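Local coordinates for protein putative citrate lyase, alfa subunit (Streptococcus mutans, PDB 2HJ0) that is a putative member of the CitF (citrate lyase alpha subunit) family, an alpha/beta protein with two mixed sheets, probably Rossmann-like, at residues S267-E272 / R453-E458; A261-S266 / V440-V445; A312-L317 / H333-S338. All coordinates share one frame; numbering follows the deposited sequence.

Contact 1 (S267-E272 / R453-E458)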
ATOM      1  N   SER A 267     -27.927  22.155  -8.809  1.00 13.28           N
ATOM      2  CA  SER A 267     -27.956  20.868  -9.479  1.00 13.09           C
ATOM      3  C   SER A 267     -28.633  19.817  -8.619  1.00 13.55           C
ATOM      4  O   SER A 267     -28.772  19.984  -7.409  1.00 13.80           O
ATOM      5  CB  SER A 267     -26.530  20.423  -9.816  1.00 13.12           C
ATOM      6  OG  SER A 267     -25.844  19.969  -8.663  1.00 11.20           O
ATOM      7  N   PRO A 268     -29.059  18.704  -9.234  1.00 14.38           N
ATOM      8  CA  PRO A 268     -29.716  17.635  -8.475  1.00 14.71           C
ATOM      9  C   PRO A 268     -28.711  16.821  -7.661  1.00 14.44           C
ATOM     10  O   PRO A 268     -29.022  15.731  -7.208  1.00 15.38           O
ATOM     11  CB  PRO A 268     -30.354  16.792  -9.568  1.00 13.43           C
ATOM     12  CG  PRO A 268     -29.314  16.868 -10.634  1.00 14.49           C
ATOM     13  CD  PRO A 268     -28.978  18.346 -10.662  1.00 13.01           C
ATOM     14  N   TYR A 269     -27.512  17.358  -7.472  1.00 14.81           N
ATOM     15  CA  TYR A 269     -26.475  16.651  -6.731  1.00 14.90           C
ATOM     16  C   TYR A 269     -26.130  17.425  -5.464  1.00 15.63           C
ATOM     17  O   TYR A 269     -25.454  16.917  -4.561  1.00 16.50           O
ATOM     18  CB  TYR A 269     -25.234  16.500  -7.603  1.00 13.27           C
ATOM     19  CG  TYR A 269     -25.501  15.852  -8.944  1.00 13.69           C
ATOM     20  CD1 TYR A 269     -25.673  14.471  -9.053  1.00 12.32           C
ATOM     21  CD2 TYR A 269     -25.579  16.624 -10.110  1.00 13.68           C
ATOM     22  CE1 TYR A 269     -25.909  13.868 -10.299  1.00 13.90           C
ATOM     23  CE2 TYR A 269     -25.817  16.035 -11.361  1.00 14.69           C
ATOM     24  CZ  TYR A 269     -25.979  14.655 -11.449  1.00 14.74           C
ATOM     25  OH  TYR A 269     -26.192  14.063 -12.676  1.00 13.65           O
ATOM     26  N   TYR A 270     -26.594  18.666  -5.406  1.00 14.08           N
ATOM     27  CA  TYR A 270     -26.345  19.512  -4.252  1.00 13.04           C
ATOM     28  C   TYR A 270     -27.304  19.166  -3.121  1.00 13.21           C
ATOM     29  O   TYR A 270     -28.484  19.528  -3.141  1.00 12.71           O
ATOM     30  CB  TYR A 270     -26.496  20.985  -4.629  1.00 12.34           C
ATOM     31  CG  TYR A 270     -26.333  21.912  -3.459  1.00  9.32           C
ATOM     32  CD1 TYR A 270     -27.423  22.563  -2.903  1.00  7.61           C
ATOM     33  CD2 TYR A 270     -25.083  22.109  -2.888  1.00  8.46           C
ATOM     34  CE1 TYR A 270     -27.270  23.389  -1.799  1.00  7.59           C
ATOM     35  CE2 TYR A 270     -24.911  22.926  -1.790  1.00  7.50           C
ATOM     36  CZ  TYR A 270     -26.010  23.568  -1.242  1.00  8.08           C
ATOM     37  OH  TYR A 270     -25.851  24.379  -0.136  1.00  6.40           O
ATOM     38  N   LYS A 271     -26.774  18.448  -2.139  1.00 13.60           N
ATOM     39  CA  LYS A 271     -27.525  18.020  -0.969  1.00 11.98           C
ATOM     40  C   LYS A 271     -26.520  17.539   0.068  1.00 12.75           C
ATOM     41  O   LYS A 271     -25.318  17.462  -0.200  1.00 12.14           O
ATOM     42  CB  LYS A 271     -28.510  16.902  -1.348  1.00 11.36           C
ATOM     43  CG  LYS A 271     -27.899  15.759  -2.155  1.00 11.76           C
ATOM     44  CD  LYS A 271     -28.859  14.590  -2.351  1.00 10.22           C
ATOM     45  CE  LYS A 271     -28.133  13.428  -3.041  1.00 13.03           C
ATOM     46  NZ  LYS A 271     -28.715  12.067  -2.804  1.00 12.15           N
ATOM     47  N   GLU A 272     -27.000  17.229   1.262  1.00 13.90           N
ATOM     48  CA  GLU A 272     -26.109  16.769   2.319  1.00 15.04           C
ATOM     49  C   GLU A 272     -25.217  15.607   1.851  1.00 14.01           C
ATOM     50  O   GLU A 272     -25.693  14.696   1.184  1.00 14.21           O
ATOM     51  CB  GLU A 272     -26.949  16.337   3.517  1.00 16.49           C
ATOM     52  CG  GLU A 272     -26.146  15.940   4.722  1.00 18.01           C
ATOM     53  CD  GLU A 272     -25.309  17.082   5.245  1.00 19.11           C
ATOM     54  OE1 GLU A 272     -25.692  18.248   5.033  1.00 18.82           O
ATOM     55  OE2 GLU A 272     -24.276  16.811   5.886  1.00 20.75           O
ATOM     56  N   ARG A 453     -27.108  16.086 -22.271  1.00 18.43           N
ATOM     57  CA  ARG A 453     -27.624  15.945 -20.913  1.00 18.11           C
ATOM     58  C   ARG A 453     -29.024  16.552 -20.827  1.00 17.96           C
ATOM     59  O   ARG A 453     -29.232  17.581 -20.179  1.00 17.54           O
ATOM     60  CB  ARG A 453     -26.708  16.651 -19.900  1.00 18.06           C
ATOM     61  CG  ARG A 453     -25.360  16.005 -19.674  1.00 17.02           C
ATOM     62  CD  ARG A 453     -25.501  14.601 -19.142  1.00 15.46           C
ATOM     63  NE  ARG A 453     -26.156  14.540 -17.840  1.00 14.89           N
ATOM     64  CZ  ARG A 453     -25.532  14.646 -16.673  1.00 14.25           C
ATOM     65  NH1 ARG A 453     -24.213  14.820 -16.638  1.00 11.52           N
ATOM     66  NH2 ARG A 453     -26.235  14.565 -15.541  1.00 11.84           N
ATOM     67  N   PRO A 454     -30.008  15.918 -21.479  1.00 18.26           N
ATOM     68  CA  PRO A 454     -31.373  16.446 -21.440  1.00 18.05           C
ATOM     69  C   PRO A 454     -31.935  16.525 -20.019  1.00 18.52           C
ATOM     70  O   PRO A 454     -32.809  17.345 -19.732  1.00 19.52           O
ATOM     71  CB  PRO A 454     -32.141  15.469 -22.322  1.00 16.52           C
ATOM     72  CG  PRO A 454     -31.418  14.195 -22.102  1.00 16.91           C
ATOM     73  CD  PRO A 454     -29.973  14.619 -22.170  1.00 17.48           C
ATOM     74  N   ASP A 455     -31.437  15.682 -19.123  1.00 18.10           N
ATOM     75  CA  ASP A 455     -31.937  15.719 -17.756  1.00 17.57           C
ATOM     76  C   ASP A 455     -31.499  17.011 -17.059  1.00 17.50           C
ATOM     77  O   ASP A 455     -32.148  17.471 -16.115  1.00 16.91           O
ATOM     78  CB  ASP A 455     -31.427  14.529 -16.958  1.00 17.11           C
ATOM     79  CG  ASP A 455     -29.938  14.575 -16.758  1.00 18.72           C
ATOM     80  OD1 ASP A 455     -29.472  14.225 -15.658  1.00 20.15           O
ATOM     81  OD2 ASP A 455     -29.224  14.963 -17.706  1.00 20.64           O
ATOM     82  N   LEU A 456     -30.399  17.597 -17.523  1.00 16.21           N
ATOM     83  CA  LEU A 456     -29.893  18.821 -16.914  1.00 16.15           C
ATOM     84  C   LEU A 456     -30.578  20.055 -17.490  1.00 16.27           C
ATOM     85  O   LEU A 456     -30.831  21.037 -16.778  1.00 15.18           O
ATOM     86  CB  LEU A 456     -28.367  18.904 -17.080  1.00 14.88           C
ATOM     87  CG  LEU A 456     -27.538  18.447 -15.875  1.00 13.74           C
ATOM     88  CD1 LEU A 456     -28.105  17.186 -15.285  1.00 13.69           C
ATOM     89  CD2 LEU A 456     -26.094  18.245 -16.293  1.00 13.18           C
ATOM     90  N   ILE A 457     -30.891  19.993 -18.779  1.00 16.39           N
ATOM     91  CA  ILE A 457     -31.569  21.094 -19.438  1.00 16.41           C
ATOM     92  C   ILE A 457     -32.910  21.365 -18.749  1.00 17.11           C
ATOM     93  O   ILE A 457     -33.296  22.521 -18.561  1.00 16.24           O
ATOM     94  CB  ILE A 457     -31.792  20.784 -20.927  1.00 13.28           C
ATOM     95  CG1 ILE A 457     -30.469  20.896 -21.660  1.00 12.29           C
ATOM     96  CG2 ILE A 457     -32.801  21.739 -21.520  1.00 11.85           C
ATOM     97  CD1 ILE A 457     -30.513  20.377 -23.059  1.00 13.17           C
ATOM     98  N   GLU A 458     -33.603  20.300 -18.355  1.00 18.79           N
ATOM     99  CA  GLU A 458     -34.895  20.442 -17.688  1.00 20.71           C
ATOM    100  C   GLU A 458     -34.722  20.930 -16.258  1.00 18.99           C
ATOM    101  O   GLU A 458     -35.361  21.897 -15.841  1.00 19.40           O
ATOM    102  CB  GLU A 458     -35.642  19.110 -17.657  1.00 24.67           C
ATOM    103  CG  GLU A 458     -34.917  18.054 -16.844  1.00 33.67           C
ATOM    104  CD  GLU A 458     -35.791  16.847 -16.442  1.00 38.75           C
ATOM    105  OE1 GLU A 458     -35.278  15.982 -15.673  1.00 37.98           O
ATOM    106  OE2 GLU A 458     -36.970  16.766 -16.892  1.00 41.57           O
TER
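Tyr269 and Arg453 meet between an irregular loop, turned by the bond from Tyr270 N to Ser267 O (3.2 Å), and the first turn of a helix, where the O of N-cap Arg453 accepts from both Leu456 N and Ile457 N. The side chains come from opposite directions. The phenol end of Tyr269 reaches the outer edge of the guanidinium, where Arg453 NH2 donates to Tyr269 OH over 2.9 Å. The hydroxyl lies close to the guanidinium plane, yet the bond is bent, with 136° at the hydrogen. Ring and guanidinium meet at their edges, and their planes stand 76° apart, which rules out a stack. Tyrosine suits this place because its long flat ring carries a hydroxyl across from the loop.

The loop links helix 251-265 to strand 275-277 of the nine-stranded mixed sheet, while helix 454-459 lies between strands 447-449 and 467-468, near the edge of that sheet formed by strand 467-468. The contact thus ties together the connections at one rim of a Rossmann-like alpha/beta domain.

Arginine can serve several partners because its nitrogens point in different directions. Bent at chi2 and chi3, the chain folds back so that NE and NH2 grip Asp455 side-on in a salt bridge with two hydrogen bonds: Arg453 NE donates to Asp455 OD2 at 3.1 Å, and Arg453 NH2 to Asp455 OD1 at 3.3 Å, each oxygen offering its syn lone pair. NH1 turns to Asp439, in a second salt bridge, and to the Lys408 carbonyl. Leu456 CD2 lies 3.6 Å above the guanidinium plane, over its centre, an apolar lid that leaves the polar edges to the bonds. On the loop side, Pro268 CG covers one face of the Tyr269 ring near its rim.

Contact 2 (A261-S266 / V440-V445); sequences AKVITS and VVVTEV
No ring or other flat side chain takes part where Val263 meets Val440 and Val442; the one broad surface is the sheet itself, whose face Val263 approaches from helix 251-265. This is the helix-on-sheet layer of a Rossmann-like alpha/beta domain. Strand 440-442 is bonded through its backbone to strand 409-413, and its other neighbour is strand 447-449. Val440 and Val442, two residues apart, direct their branches to the same side of the strand, and Val263 divides its own two methyls between them: Val263 CG1 lies 4.2 Å from Val440 CG1, and Val263 CG2 lies 4.4 Å from Val442 CG2. Beta-branched valine suits the extended strand at Val440 and Val442; on the helix, Val263 offers a compact apolar end with two methyls. The Val263 and Val440 CA atoms are 8.5 Å apart, a gap their short side chains bridge without any hydrogen bond. Leu411 and Ile447 from the flanking strands complete the greasy patch around Val263. Beyond the buried valines the second segment turns, Thr443 OG1 accepting from Val445 N in an ST turn. The first segment folds its hydroxyls back onto its own carbonyls: Thr265 OG1 donates to Ala261 O, which also accepts from Thr265 N, both at 2.8 Å.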
ATOM      1  N   ALA A 261     -20.876  28.299  -9.350  1.00  8.44           N
ATOM      2  CA  ALA A 261     -21.412  27.851  -8.068  1.00  6.86           C
ATOM      3  C   ALA A 261     -22.936  27.719  -8.094  1.00  6.92           C
ATOM      4  O   ALA A 261     -23.488  26.803  -7.478  1.00  4.25           O
ATOM      5  CB  ALA A 261     -20.991  28.799  -6.965  1.00  6.15           C
ATOM      6  N   LYS A 262     -23.614  28.623  -8.809  1.00  7.55           N
ATOM      7  CA  LYS A 262     -25.075  28.572  -8.895  1.00  8.42           C
ATOM      8  C   LYS A 262     -25.501  27.321  -9.639  1.00  7.68           C
ATOM      9  O   LYS A 262     -26.544  26.740  -9.344  1.00  7.07           O
ATOM     10  CB  LYS A 262     -25.641  29.807  -9.602  1.00  9.90           C
ATOM     11  CG  LYS A 262     -25.668  31.072  -8.756  1.00 14.30           C
ATOM     12  CD  LYS A 262     -26.048  32.314  -9.598  1.00 16.36           C
ATOM     13  CE  LYS A 262     -25.927  33.637  -8.817  1.00 16.07           C
ATOM     14  NZ  LYS A 262     -26.126  34.819  -9.712  1.00 16.01           N
ATOM     15  N   VAL A 263     -24.691  26.896 -10.599  1.00  6.81           N
ATOM     16  CA  VAL A 263     -25.029  25.695 -11.338  1.00  7.24           C
ATOM     17  C   VAL A 263     -24.918  24.487 -10.398  1.00  7.49           C
ATOM     18  O   VAL A 263     -25.800  23.631 -10.381  1.00  6.68           O
ATOM     19  CB  VAL A 263     -24.114  25.515 -12.563  1.00  7.27           C
ATOM     20  CG1 VAL A 263     -24.454  24.227 -13.282  1.00  6.26           C
ATOM     21  CG2 VAL A 263     -24.275  26.694 -13.496  1.00  7.20           C
ATOM     22  N   ILE A 264     -23.854  24.445  -9.599  1.00  7.37           N
ATOM     23  CA  ILE A 264     -23.625  23.360  -8.647  1.00  9.12           C
ATOM     24  C   ILE A 264     -24.685  23.344  -7.548  1.00 10.54           C
ATOM     25  O   ILE A 264     -25.322  22.319  -7.293  1.00 10.14           O
ATOM     26  CB  ILE A 264     -22.219  23.494  -7.968  1.00 11.46           C
ATOM     27  CG1 ILE A 264     -21.113  23.363  -9.020  1.00 12.98           C
ATOM     28  CG2 ILE A 264     -22.014  22.420  -6.907  1.00  9.48           C
ATOM     29  CD1 ILE A 264     -19.768  23.819  -8.530  1.00 10.43           C
ATOM     30  N   THR A 265     -24.873  24.480  -6.886  1.00 12.02           N
ATOM     31  CA  THR A 265     -25.865  24.560  -5.820  1.00 13.34           C
ATOM     32  C   THR A 265     -27.306  24.437  -6.309  1.00 12.99           C
ATOM     33  O   THR A 265     -28.214  24.360  -5.504  1.00 14.31           O
ATOM     34  CB  THR A 265     -25.734  25.858  -5.047  1.00 14.01           C
ATOM     35  OG1 THR A 265     -25.866  26.962  -5.949  1.00 15.92           O
ATOM     36  CG2 THR A 265     -24.382  25.919  -4.367  1.00 14.64           C
ATOM     37  N   SER A 266     -27.528  24.419  -7.618  1.00 13.33           N
ATOM     38  CA  SER A 266     -28.887  24.266  -8.112  1.00 13.71           C
ATOM     39  C   SER A 266     -29.004  22.923  -8.805  1.00 13.80           C
ATOM     40  O   SER A 266     -30.054  22.579  -9.332  1.00 14.90           O
ATOM     41  CB  SER A 266     -29.254  25.356  -9.119  1.00 15.53           C
ATOM     42  OG  SER A 266     -29.218  26.650  -8.545  1.00 17.39           O
ATOM     43  N   VAL A 440     -21.655  20.878 -18.551  1.00 12.61           N
ATOM     44  CA  VAL A 440     -22.035  22.278 -18.540  1.00 11.29           C
ATOM     45  C   VAL A 440     -20.835  23.178 -18.688  1.00 10.83           C
ATOM     46  O   VAL A 440     -19.808  22.980 -18.042  1.00 11.28           O
ATOM     47  CB  VAL A 440     -22.735  22.660 -17.219  1.00 12.05           C
ATOM     48  CG1 VAL A 440     -23.211  24.110 -17.297  1.00 11.01           C
ATOM     49  CG2 VAL A 440     -23.886  21.706 -16.936  1.00  8.87           C
ATOM     50  N   VAL A 441     -20.981  24.175 -19.543  1.00 10.82           N
ATOM     51  CA  VAL A 441     -19.924  25.137 -19.789  1.00 11.69           C
ATOM     52  C   VAL A 441     -20.370  26.474 -19.186  1.00 12.87           C
ATOM     53  O   VAL A 441     -21.515  26.890 -19.362  1.00 13.18           O
ATOM     54  CB  VAL A 441     -19.669  25.282 -21.311  1.00 10.36           C
ATOM     55  CG1 VAL A 441     -18.775  26.475 -21.592  1.00 10.03           C
ATOM     56  CG2 VAL A 441     -19.028  24.024 -21.846  1.00  8.24           C
ATOM     57  N   VAL A 442     -19.472  27.134 -18.458  1.00 13.68           N
ATOM     58  CA  VAL A 442     -19.792  28.412 -17.829  1.00 14.16           C
ATOM     59  C   VAL A 442     -18.845  29.524 -18.298  1.00 14.98           C
ATOM     60  O   VAL A 442     -17.627  29.356 -18.282  1.00 14.63           O
ATOM     61  CB  VAL A 442     -19.707  28.298 -16.289  1.00 13.58           C
ATOM     62  CG1 VAL A 442     -20.115  29.608 -15.634  1.00 12.98           C
ATOM     63  CG2 VAL A 442     -20.591  27.162 -15.805  1.00 12.86           C
ATOM     64  N   THR A 443     -19.422  30.651 -18.716  1.00 15.87           N
ATOM     65  CA  THR A 443     -18.661  31.811 -19.184  1.00 17.50           C
ATOM     66  C   THR A 443     -19.190  33.065 -18.495  1.00 17.94           C
ATOM     67  O   THR A 443     -20.055  32.973 -17.626  1.00 18.42           O
ATOM     68  CB  THR A 443     -18.814  32.004 -20.694  1.00 18.28           C
ATOM     69  OG1 THR A 443     -20.157  32.412 -20.993  1.00 19.96           O
ATOM     70  CG2 THR A 443     -18.514  30.712 -21.422  1.00 17.59           C
ATOM     71  N   GLU A 444     -18.694  34.240 -18.873  1.00 18.75           N
ATOM     72  CA  GLU A 444     -19.187  35.456 -18.226  1.00 18.99           C
ATOM     73  C   GLU A 444     -20.478  35.932 -18.883  1.00 18.93           C
ATOM     74  O   GLU A 444     -21.140  36.855 -18.411  1.00 16.96           O
ATOM     75  CB  GLU A 444     -18.123  36.561 -18.246  1.00 17.85           C
ATOM     76  CG  GLU A 444     -17.872  37.244 -19.579  1.00 20.68           C
ATOM     77  CD  GLU A 444     -16.999  36.435 -20.540  1.00 21.64           C
ATOM     78  OE1 GLU A 444     -16.421  37.048 -21.459  1.00 22.23           O
ATOM     79  OE2 GLU A 444     -16.892  35.206 -20.389  1.00 20.89           O
ATOM     80  N   VAL A 445     -20.846  35.254 -19.962  1.00 20.34           N
ATOM     81  CA  VAL A 445     -22.040  35.587 -20.709  1.00 20.97           C
ATOM     82  C   VAL A 445     -23.176  34.633 -20.370  1.00 21.69           C
ATOM     83  O   VAL A 445     -24.335  34.880 -20.706  1.00 22.95           O
ATOM     84  CB  VAL A 445     -21.741  35.534 -22.202  1.00 20.60           C
ATOM     85  CG1 VAL A 445     -22.960  35.931 -23.003  1.00 21.49           C
ATOM     86  CG2 VAL A 445     -20.587  36.472 -22.502  1.00 22.21           C
TER

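Contact 3 (A312-L317 / H333-S338); sequences AMVELL and HPSAVS
Two successive beta-alpha-beta crossovers, running through parallel strands 302-305, 322-327 and 346-348, supply the helices that meet here. Helix 311-318 belongs to the first and helix 333-341 to the second, and Val314 of one packs against Ser335 and Ser338 of the other. The short segments lie 9.4 Å apart at their axes, with N-to-C directions 41° from each other, and the closest CA atoms, those of Val314 and Ser335, are 6.3 Å apart. The short serine side chains let the methyls of Val314 come up against the partner helix.

Val314 straddles the serine side of that helix. Its CG2 lies 3.7 Å from Ser335 OG. No hydrogen bond crosses; the methyls simply lie alongside the hydroxyls. The buried serine oxygens are hydrogen-bonded instead to residues outside the two segments: Ser335 OG to Asp332, and Ser338 OG to Asn342 and His346. Leu317, one turn beyond Val314, touches Val322 and Ile325 of strand 322-327. With chi1 at -174°, Ser338 OG stands opposite its own backbone N across the CA-CB bond, on the Val314 side of the helix. Ser338 CB meets both methyls of the valine, at 3.5 Å from Val314 CG1 and 3.7 Å from Val314 CG2.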
ATOM      1  N   ALA A 312      -7.831  26.795   0.392  1.00 13.58           N
ATOM      2  CA  ALA A 312      -9.276  27.002   0.448  1.00 14.78           C
ATOM      3  C   ALA A 312      -9.950  25.718   0.874  1.00 17.28           C
ATOM      4  O   ALA A 312     -10.955  25.720   1.591  1.00 17.11           O
ATOM      5  CB  ALA A 312      -9.800  27.423  -0.887  1.00 14.54           C
HETATM    6  N   MSE A 313      -9.370  24.610   0.439  1.00 19.81           N
HETATM    7  CA  MSE A 313      -9.897  23.299   0.767  1.00 21.71           C
HETATM    8  C   MSE A 313      -9.670  22.966   2.238  1.00 19.05           C
HETATM    9  O   MSE A 313     -10.545  22.410   2.895  1.00 17.11           O
HETATM   10  CB  MSE A 313      -9.240  22.249  -0.123  1.00 28.89           C
HETATM   11  CG  MSE A 313     -10.239  21.265  -0.655  1.00 39.15           C
HETATM   12 SE   MSE A 313     -11.755  22.213  -1.435  1.00 54.68          SE
HETATM   13  CE  MSE A 313     -11.605  21.460  -3.238  1.00 49.87           C
ATOM     14  N   VAL A 314      -8.493  23.317   2.745  1.00 17.01           N
ATOM     15  CA  VAL A 314      -8.167  23.068   4.133  1.00 16.79           C
ATOM     16  C   VAL A 314      -9.107  23.921   4.962  1.00 16.64           C
ATOM     17  O   VAL A 314      -9.633  23.494   5.994  1.00 18.19           O
ATOM     18  CB  VAL A 314      -6.721  23.476   4.453  1.00 16.66           C
ATOM     19  CG1 VAL A 314      -6.363  23.081   5.886  1.00 15.33           C
ATOM     20  CG2 VAL A 314      -5.774  22.838   3.466  1.00 14.81           C
ATOM     21  N   GLU A 315      -9.322  25.135   4.485  1.00 16.15           N
ATOM     22  CA  GLU A 315     -10.207  26.078   5.151  1.00 16.06           C
ATOM     23  C   GLU A 315     -11.555  25.402   5.382  1.00 14.39           C
ATOM     24  O   GLU A 315     -12.046  25.380   6.499  1.00 15.29           O
ATOM     25  CB  GLU A 315     -10.384  27.323   4.279  1.00 18.45           C
ATOM     26  CG  GLU A 315     -10.287  28.657   5.004  1.00 21.78           C
ATOM     27  CD  GLU A 315      -8.898  29.288   4.939  1.00 23.92           C
ATOM     28  OE1 GLU A 315      -7.982  28.857   5.678  1.00 24.82           O
ATOM     29  OE2 GLU A 315      -8.725  30.227   4.136  1.00 24.89           O
ATOM     30  N   LEU A 316     -12.144  24.836   4.333  1.00 13.02           N
ATOM     31  CA  LEU A 316     -13.438  24.178   4.460  1.00 12.92           C
ATOM     32  C   LEU A 316     -13.441  22.972   5.387  1.00 13.65           C
ATOM     33  O   LEU A 316     -14.430  22.706   6.077  1.00 13.92           O
ATOM     34  CB  LEU A 316     -13.957  23.743   3.092  1.00 13.71           C
ATOM     35  CG  LEU A 316     -14.437  24.836   2.132  1.00 15.23           C
ATOM     36  CD1 LEU A 316     -14.735  24.197   0.779  1.00 14.96           C
ATOM     37  CD2 LEU A 316     -15.684  25.532   2.678  1.00 14.72           C
ATOM     38  N   LEU A 317     -12.343  22.226   5.393  1.00 14.64           N
ATOM     39  CA  LEU A 317     -12.240  21.044   6.245  1.00 14.53           C
ATOM     40  C   LEU A 317     -12.221  21.451   7.722  1.00 15.52           C
ATOM     41  O   LEU A 317     -12.687  20.709   8.583  1.00 14.18           O
ATOM     42  CB  LEU A 317     -10.967  20.252   5.914  1.00 11.76           C
ATOM     43  CG  LEU A 317     -10.780  18.996   6.776  1.00 12.36           C
ATOM     44  CD1 LEU A 317     -11.645  17.875   6.219  1.00 10.33           C
ATOM     45  CD2 LEU A 317      -9.321  18.576   6.823  1.00  9.34           C
ATOM     46  N   HIS A 333       2.056  25.190   0.311  1.00 22.16           N
ATOM     47  CA  HIS A 333       2.565  24.712   1.586  1.00 22.12           C
ATOM     48  C   HIS A 333       1.503  24.379   2.636  1.00 21.18           C
ATOM     49  O   HIS A 333       1.522  23.302   3.233  1.00 22.67           O
ATOM     50  CB  HIS A 333       3.558  25.721   2.158  1.00 24.96           C
ATOM     51  CG  HIS A 333       4.136  25.310   3.470  1.00 27.04           C
ATOM     52  ND1 HIS A 333       4.891  24.166   3.623  1.00 27.97           N
ATOM     53  CD2 HIS A 333       4.024  25.857   4.702  1.00 28.35           C
ATOM     54  CE1 HIS A 333       5.213  24.024   4.895  1.00 29.63           C
ATOM     55  NE2 HIS A 333       4.700  25.035   5.572  1.00 30.47           N
ATOM     56  N   PRO A 334       0.560  25.297   2.882  1.00 19.66           N
ATOM     57  CA  PRO A 334      -0.478  25.026   3.882  1.00 17.79           C
ATOM     58  C   PRO A 334      -1.252  23.727   3.642  1.00 16.60           C
ATOM     59  O   PRO A 334      -1.595  23.026   4.598  1.00 17.19           O
ATOM     60  CB  PRO A 334      -1.360  26.278   3.817  1.00 16.81           C
ATOM     61  CG  PRO A 334      -1.170  26.759   2.423  1.00 18.43           C
ATOM     62  CD  PRO A 334       0.306  26.572   2.194  1.00 19.10           C
ATOM     63  N   SER A 335      -1.525  23.395   2.380  1.00 14.16           N
ATOM     64  CA  SER A 335      -2.237  22.148   2.090  1.00 11.37           C
ATOM     65  C   SER A 335      -1.358  20.958   2.418  1.00 10.10           C
ATOM     66  O   SER A 335      -1.832  19.943   2.921  1.00 10.08           O
ATOM     67  CB  SER A 335      -2.646  22.066   0.626  1.00 10.79           C
ATOM     68  OG  SER A 335      -3.740  22.925   0.372  1.00 11.00           O
ATOM     69  N   ALA A 336      -0.071  21.076   2.131  1.00  8.80           N
ATOM     70  CA  ALA A 336       0.816  19.985   2.436  1.00  8.58           C
ATOM     71  C   ALA A 336       0.858  19.862   3.955  1.00  9.57           C
ATOM     72  O   ALA A 336       0.850  18.761   4.493  1.00 10.92           O
ATOM     73  CB  ALA A 336       2.187  20.249   1.878  1.00  7.00           C
ATOM     74  N   VAL A 337       0.873  20.987   4.657  1.00 10.57           N
ATOM     75  CA  VAL A 337       0.925  20.945   6.113  1.00 11.08           C
ATOM     76  C   VAL A 337      -0.295  20.260   6.692  1.00 11.67           C
ATOM     77  O   VAL A 337      -0.185  19.436   7.600  1.00 11.30           O
ATOM     78  CB  VAL A 337       1.041  22.353   6.690  1.00 12.62           C
ATOM     79  CG1 VAL A 337       0.968  22.307   8.219  1.00 11.69           C
ATOM     80  CG2 VAL A 337       2.369  22.971   6.240  1.00 13.12           C
ATOM     81  N   SER A 338      -1.455  20.604   6.148  1.00 12.09           N
ATOM     82  CA  SER A 338      -2.726  20.042   6.581  1.00 12.60           C
ATOM     83  C   SER A 338      -2.769  18.520   6.481  1.00 14.13           C
ATOM     84  O   SER A 338      -3.378  17.845   7.319  1.00 15.49           O
ATOM     85  CB  SER A 338      -3.856  20.630   5.748  1.00 10.84           C
ATOM     86  OG  SER A 338      -5.098  20.195   6.245  1.00 11.24           O
TER

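How the contacts relate
All three contacts belong to the half of the chain built on the nine-stranded mixed sheet. Contacts 1 and 2 are neighbours, their centres 12 Å apart. The two interleave along the chain: 261-266 runs straight into 267-272, and 440-445 precedes 453-458. They touch directly, as where Leu456 CD2 lies 4.2 Å from Val440 CG2, and make a seam joining helix 251-265, strand 440-442 and helix 454-459. Contact 3 comes between their first and second segments in sequence and is local, its segments only 16 residues apart. It lies toward the other end of the sheet, by strands 322-327 and 346-348, with its centre 29 Å from contact 1 and 25 Å from contact 2.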